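Local coordinates for enoyl-[acyl-carrier-protein] reductase [FMN] (Thermotoga maritima, PDB 5GVH) that probably reduces enoyl groups carried on acyl carrier protein at the expense of NADH, using a bound flavin mononucleotide, in bacterial fatty acid synthesis, at residues A[192-197]-A[279-284]; A[197-202]-A[288-293]. All coordinates share one frame; numbering follows the deposited sequence.

Interaction 1. Residues A[192-197]-A[279-284]; sequences MGTRFV and QSAGLI. With NA (sodium ion), chain B; FMN (flavin mononucleotide), chain C.
T194 meets S280, A281 and I284 because its first torsion (chi1 -54°) sets OG1 beside its backbone N and swings CG2 anti to that N, toward A281 and I284. S280 OG, held between its backbone N and carbonyl carbon (chi1 56°), leans to the same phosphate from the other segment. T194 OG1 donates to FMN O3P at 2.5 Å, and S280 OG to FMN O1P at 2.8 Å. G193 N reaches FMN O2P almost straight (2.9 Å, 172°), while T194 N adds a second bond to O3P. One water accepts from R195 N and donates to O2P and to S280 OG. Beneath this polar layer I284 packs: its CD1 lies 3.9 Å from T194 CG2, and its CG2 sits over one face of the R195 guanidinium, 3.5 Å from NH2, toward the rim. R195 NH2 is tied to A198 O and E286 O. A281 O (2.4 Å), in the 3-10 turn, and I284 O, just after it, bind the sodium ion with a water and the carbonyls of I212, V213 and A215. Backbone amides starting a short helix after a barrel strand, joined by two hydroxyls, form a phosphate site characteristic of FMN-dependent TIM barrels.

Interaction 2. Residues A[197-202]-A[288-293]; sequences VASVES and KPVKQI
E201 folds its carboxylate back over the start of helix 290-310 and takes the N-H of V290 on both oxygens. CG stands beside the backbone N (chi1 -69°) and the chain bends at chi2 (82°), which brings the carboxylate across P289 and V290. V290 N lies 2.9 Å from E201 OE1, which it meets from above the carboxylate plane, and 3.2 Å from E201 OE2, on the syn side but also tilted out of plane. The single N-H is shared between two acceptors. P289 occupies the N-cap position and its ring nitrogen has no hydrogen to give; its O accepts from I293 N in the first turn of the helix. The second crossing bond is V200 N to K288 O, 3.2 Å long, with the donor well above the carbonyl plane. The same oxygen also receives a CA-H...O contact from S199 CA at 3.0 Å. S199 OG is hydrogen-bonded to F196 O, and K209 NZ bonds to the backbone oxygens of S199 and S202; a type I turn closes S202 N onto S199 O. The CB of K288 points away from the loop, and its NZ forms a salt bridge with D296. Van der Waals contacts accompany these bonds: V200 CG2 lies alongside P289, 3.8 Å from its CB, and I293 CD1 rests 3.8 Å from S199 CB. V290 CG2 is a methyl beside two polar atoms, S199 OG and E201 OE1. The loop is therefore joined to the helix start through both backbone and side chain. A carboxylate at this helix N-terminus, bonded to an amide of its first turn, is placed to interact favourably with the helix dipole, which should favour its ionised form.

Interactions 1 and 2 have centres 11 Å apart on the same side of the chain's centre and share V197, where helix 194-197 runs out into the next loop. Their segments alternate along the chain: 192-197 and 197-202 come first, then 279-284 and 288-293 follow some eighty residues later in the same order. R195 packs on K288 and I293, I284 CG2 on A198 CB (3.7 Å), and F196 on V290, so the two contacts form one continuous seam. It runs from the end of barrel strand 190-192, at the FMN phosphate, to the start of helix 290-310, linking the cofactor site to the barrel's outer helical layer, with the sodium site on the far side of 279-284.

Interaction 1. Residues A[192-197]-A[279-284]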
loop_
_atom_site.group_PDB
_atom_site.type_symbol
_atom_site.label_atom_id
_atom_site.label_comp_id
_atom_site.label_asym_id
_atom_site.label_seq_id
_atom_site.Cartn_x
_atom_site.Cartn_y
_atom_site.Cartn_z
ATOM N N MET A 192 13.356 0.062 -6.920
ATOM C CA MET A 192 12.792 -1.253 -7.191
ATOM C C MET A 192 13.792 -2.327 -6.792
ATOM O O MET A 192 15.006 -2.151 -6.941
ATOM C CB MET A 192 12.421 -1.411 -8.680
ATOM C CG MET A 192 11.197 -0.610 -9.112
ATOM S SD MET A 192 10.804 -0.712 -10.875
ATOM C CE MET A 192 11.572 0.797 -11.426
ATOM N N GLY A 193 13.284 -3.435 -6.274
ATOM C CA GLY A 193 14.128 -4.576 -5.996
ATOM C C GLY A 193 13.695 -5.789 -6.785
ATOM O O GLY A 193 14.450 -6.277 -7.633
ATOM N N THR A 194 12.467 -6.267 -6.526
ATOM C CA THR A 194 11.963 -7.476 -7.179
ATOM C C THR A 194 11.950 -7.330 -8.697
ATOM O O THR A 194 12.283 -8.278 -9.412
ATOM C CB THR A 194 10.555 -7.825 -6.662
ATOM O OG1 THR A 194 10.557 -7.913 -5.227
ATOM C CG2 THR A 194 10.067 -9.171 -7.231
ATOM N N ARG A 195 11.561 -6.158 -9.211
ATOM C CA ARG A 195 11.586 -5.942 -10.658
ATOM C C ARG A 195 12.997 -6.092 -11.245
ATOM O O ARG A 195 13.150 -6.539 -12.388
ATOM C CB ARG A 195 11.007 -4.562 -10.984
ATOM C CG ARG A 195 11.169 -4.087 -12.425
ATOM C CD ARG A 195 10.301 -4.852 -13.414
ATOM N NE ARG A 195 10.841 -6.169 -13.733
ATOM C CZ ARG A 195 10.378 -6.955 -14.699
ATOM N NH1 ARG A 195 9.361 -6.551 -15.454
ATOM N NH2 ARG A 195 10.932 -8.141 -14.914
ATOM N N PHE A 196 14.038 -5.740 -10.490
ATOM C CA PHE A 196 15.402 -5.850 -11.007
ATOM C C PHE A 196 16.041 -7.208 -10.747
ATOM O O PHE A 196 17.049 -7.530 -11.379
ATOM C CB PHE A 196 16.292 -4.748 -10.420
ATOM C CG PHE A 196 16.162 -3.402 -11.123
ATOM C CD1 PHE A 196 16.112 -2.219 -10.387
ATOM C CD2 PHE A 196 16.121 -3.321 -12.510
ATOM C CE1 PHE A 196 16.013 -0.981 -11.018
ATOM C CE2 PHE A 196 16.011 -2.085 -13.145
ATOM C CZ PHE A 196 15.954 -0.913 -12.396
ATOM N N VAL A 197 15.500 -8.005 -9.827
ATOM C CA VAL A 197 15.921 -9.401 -9.737
ATOM C C VAL A 197 15.443 -10.169 -10.967
ATOM O O VAL A 197 16.126 -11.076 -11.460
ATOM C CB VAL A 197 15.400 -10.035 -8.431
ATOM C CG1 VAL A 197 15.803 -11.514 -8.328
ATOM C CG2 VAL A 197 15.884 -9.248 -7.211
ATOM N N GLN A 279 5.212 -7.821 -2.886
ATOM C CA GLN A 279 3.949 -8.078 -3.570
ATOM C C GLN A 279 4.004 -7.684 -5.040
ATOM O O GLN A 279 3.199 -8.186 -5.834
ATOM C CB GLN A 279 2.813 -7.331 -2.874
ATOM C CG GLN A 279 2.655 -7.719 -1.426
ATOM C CD GLN A 279 1.372 -7.208 -0.809
ATOM O OE1 GLN A 279 0.788 -6.236 -1.282
ATOM N NE2 GLN A 279 0.909 -7.882 0.240
ATOM N N SER A 280 4.931 -6.798 -5.420
ATOM C CA SER A 280 5.130 -6.455 -6.825
ATOM C C SER A 280 5.415 -7.670 -7.704
ATOM O O SER A 280 5.305 -7.557 -8.927
ATOM C CB SER A 280 6.274 -5.450 -6.973
ATOM O OG SER A 280 7.472 -5.937 -6.384
ATOM N N ALA A 281 5.765 -8.820 -7.119
ATOM C CA ALA A 281 6.071 -9.997 -7.929
ATOM C C ALA A 281 4.909 -10.373 -8.834
ATOM O O ALA A 281 5.126 -10.788 -9.978
ATOM C CB ALA A 281 6.446 -11.177 -7.030
ATOM N N GLY A 282 3.674 -10.222 -8.348
ATOM C CA GLY A 282 2.490 -10.455 -9.161
ATOM C C GLY A 282 2.255 -9.430 -10.248
ATOM O O GLY A 282 1.311 -9.586 -11.024
ATOM N N LEU A 283 3.063 -8.380 -10.310
ATOM C CA LEU A 283 3.054 -7.460 -11.435
ATOM C C LEU A 283 4.117 -7.796 -12.472
ATOM O O LEU A 283 4.185 -7.129 -13.507
ATOM C CB LEU A 283 3.245 -6.020 -10.948
ATOM C CG LEU A 283 2.482 -5.600 -9.688
ATOM C CD1 LEU A 283 2.927 -4.211 -9.264
ATOM C CD2 LEU A 283 0.944 -5.644 -9.877
ATOM N N ILE A 284 4.935 -8.815 -12.227
ATOM C CA ILE A 284 6.058 -9.165 -13.086
ATOM C C ILE A 284 5.738 -10.484 -13.783
ATOM O O ILE A 284 5.422 -11.487 -13.126
ATOM C CB ILE A 284 7.365 -9.244 -12.280
ATOM C CG1 ILE A 284 7.788 -7.834 -11.850
ATOM C CG2 ILE A 284 8.463 -9.912 -13.088
ATOM C CD1 ILE A 284 8.548 -7.794 -10.550
HETATM NA NA NA B . 4.637 -12.917 -11.071
HETATM N N1 FMN C . 16.927 -3.539 1.571
HETATM C C2 FMN C . 17.973 -3.139 2.391
HETATM O O2 FMN C . 18.009 -2.022 2.909
HETATM N N3 FMN C . 19.001 -4.005 2.643
HETATM C C4 FMN C . 19.014 -5.263 2.090
HETATM O O4 FMN C . 19.954 -6.015 2.346
HETATM C C4A FMN C . 17.970 -5.669 1.267
HETATM N N5 FMN C . 17.982 -6.932 0.712
HETATM C C5A FMN C . 16.957 -7.329 -0.125
HETATM C C6 FMN C . 16.996 -8.600 -0.687
HETATM C C7 FMN C . 15.982 -9.023 -1.528
HETATM C C7M FMN C . 16.044 -10.403 -2.117
HETATM C C8 FMN C . 14.912 -8.168 -1.812
HETATM C C8M FMN C . 13.799 -8.625 -2.715
HETATM C C9 FMN C . 14.871 -6.892 -1.250
HETATM C C9A FMN C . 15.897 -6.463 -0.401
HETATM N N10 FMN C . 15.882 -5.190 0.164
HETATM C C10 FMN C . 16.915 -4.798 1.002
HETATM C "C1'" FMN C . 14.750 -4.245 -0.133
HETATM C "C2'" FMN C . 15.031 -3.514 -1.443
HETATM O "O2'" FMN C . 16.143 -2.665 -1.274
HETATM C "C3'" FMN C . 13.862 -2.646 -1.892
HETATM O "O3'" FMN C . 13.753 -1.554 -1.006
HETATM C "C4'" FMN C . 12.560 -3.434 -1.985
HETATM O "O4'" FMN C . 12.799 -4.576 -2.770
HETATM C "C5'" FMN C . 11.466 -2.636 -2.684
HETATM O "O5'" FMN C . 10.316 -3.446 -2.858
HETATM P P FMN C . 9.945 -4.193 -4.250
HETATM O O1P FMN C . 8.431 -4.308 -4.330
HETATM O O2P FMN C . 10.469 -3.448 -5.453
HETATM O O3P FMN C . 10.503 -5.597 -4.203
HETATM O O HOH W 1 9.936 -4.309 -7.838
HETATM O O HOH W 2 2.739 -11.931 -12.453
#

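Interaction 2. Residues A[197-202]-A[288-293]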
loop_
_atom_site.group_PDB
_atom_site.type_symbol
_atom_site.label_atom_id
_atom_site.label_comp_id
_atom_site.label_asym_id
_atom_site.label_seq_id
_atom_site.Cartn_x
_atom_site.Cartn_y
_atom_site.Cartn_z
ATOM N N VAL A 197 15.500 -8.005 -9.827
ATOM C CA VAL A 197 15.921 -9.401 -9.737
ATOM C C VAL A 197 15.443 -10.169 -10.967
ATOM O O VAL A 197 16.126 -11.076 -11.460
ATOM C CB VAL A 197 15.400 -10.035 -8.431
ATOM C CG1 VAL A 197 15.803 -11.514 -8.328
ATOM C CG2 VAL A 197 15.884 -9.248 -7.211
ATOM N N ALA A 198 14.263 -9.810 -11.485
ATOM C CA ALA A 198 13.657 -10.483 -12.636
ATOM C C ALA A 198 14.179 -9.887 -13.949
ATOM O O ALA A 198 13.426 -9.495 -14.843
ATOM C CB ALA A 198 12.137 -10.402 -12.553
ATOM N N SER A 199 15.504 -9.820 -14.045
ATOM C CA SER A 199 16.185 -9.293 -15.218
ATOM C C SER A 199 17.237 -10.293 -15.669
ATOM O O SER A 199 17.744 -11.080 -14.865
ATOM C CB SER A 199 16.847 -7.946 -14.934
ATOM O OG SER A 199 17.847 -8.097 -13.945
ATOM N N VAL A 200 17.575 -10.252 -16.962
ATOM C CA VAL A 200 18.523 -11.237 -17.485
ATOM C C VAL A 200 19.930 -10.978 -16.959
ATOM O O VAL A 200 20.705 -11.922 -16.777
ATOM C CB VAL A 200 18.493 -11.284 -19.028
ATOM C CG1 VAL A 200 17.134 -11.752 -19.532
ATOM C CG2 VAL A 200 18.844 -9.936 -19.610
ATOM N N GLU A 201 20.279 -9.716 -16.685
ATOM C CA GLU A 201 21.582 -9.398 -16.102
ATOM C C GLU A 201 21.752 -9.949 -14.688
ATOM O O GLU A 201 22.884 -10.058 -14.215
ATOM C CB GLU A 201 21.799 -7.885 -16.076
ATOM C CG GLU A 201 21.975 -7.229 -17.436
ATOM C CD GLU A 201 20.668 -6.949 -18.138
ATOM O OE1 GLU A 201 19.616 -7.422 -17.651
ATOM O OE2 GLU A 201 20.699 -6.243 -19.173
ATOM N N SER A 202 20.658 -10.275 -14.003
ATOM C CA SER A 202 20.725 -10.874 -12.676
ATOM C C SER A 202 21.347 -12.260 -12.728
ATOM O O SER A 202 21.140 -13.021 -13.675
ATOM C CB SER A 202 19.316 -10.982 -12.073
ATOM O OG SER A 202 19.352 -11.480 -10.746
ATOM N N LYS A 288 13.255 -9.481 -18.360
ATOM C CA LYS A 288 13.642 -8.479 -19.341
ATOM C C LYS A 288 15.043 -7.970 -19.035
ATOM O O LYS A 288 15.467 -7.998 -17.880
ATOM C CB LYS A 288 12.648 -7.307 -19.341
ATOM C CG LYS A 288 11.197 -7.745 -19.488
ATOM C CD LYS A 288 10.226 -6.795 -18.785
ATOM C CE LYS A 288 10.255 -5.401 -19.403
ATOM N NZ LYS A 288 9.825 -5.399 -20.832
ATOM N N PRO A 289 15.791 -7.518 -20.046
ATOM C CA PRO A 289 17.081 -6.878 -19.766
ATOM C C PRO A 289 16.880 -5.560 -19.040
ATOM O O PRO A 289 15.861 -4.887 -19.201
ATOM C CB PRO A 289 17.689 -6.664 -21.158
ATOM C CG PRO A 289 16.539 -6.720 -22.089
ATOM C CD PRO A 289 15.572 -7.688 -21.490
ATOM N N VAL A 290 17.878 -5.184 -18.241
ATOM C CA VAL A 290 17.711 -4.042 -17.348
ATOM C C VAL A 290 17.384 -2.775 -18.130
ATOM O O VAL A 290 16.514 -1.993 -17.728
ATOM C CB VAL A 290 18.958 -3.869 -16.462
ATOM C CG1 VAL A 290 19.022 -2.457 -15.900
ATOM C CG2 VAL A 290 18.917 -4.881 -15.327
ATOM N N LYS A 291 18.049 -2.554 -19.264
ATOM C CA LYS A 291 17.783 -1.324 -20.003
ATOM C C LYS A 291 16.362 -1.306 -20.552
ATOM O O LYS A 291 15.715 -0.254 -20.581
ATOM C CB LYS A 291 18.791 -1.132 -21.135
ATOM C CG LYS A 291 18.535 0.161 -21.918
ATOM C CD LYS A 291 19.754 0.626 -22.689
ATOM C CE LYS A 291 19.633 0.251 -24.157
ATOM N NZ LYS A 291 18.408 0.819 -24.797
ATOM N N GLN A 292 15.863 -2.462 -20.988
ATOM C CA GLN A 292 14.497 -2.538 -21.493
ATOM C C GLN A 292 13.488 -2.231 -20.392
ATOM O O GLN A 292 12.486 -1.546 -20.627
ATOM C CB GLN A 292 14.252 -3.922 -22.088
ATOM C CG GLN A 292 12.798 -4.287 -22.232
ATOM C CD GLN A 292 12.564 -5.246 -23.373
ATOM O OE1 GLN A 292 12.770 -4.894 -24.534
ATOM N NE2 GLN A 292 12.138 -6.464 -23.055
ATOM N N ILE A 293 13.744 -2.734 -19.181
ATOM C CA ILE A 293 12.891 -2.444 -18.031
ATOM C C ILE A 293 12.771 -0.939 -17.822
ATOM O O ILE A 293 11.668 -0.398 -17.675
ATOM C CB ILE A 293 13.448 -3.141 -16.779
ATOM C CG1 ILE A 293 13.454 -4.660 -16.970
ATOM C CG2 ILE A 293 12.651 -2.752 -15.553
ATOM C CD1 ILE A 293 14.094 -5.411 -15.830
#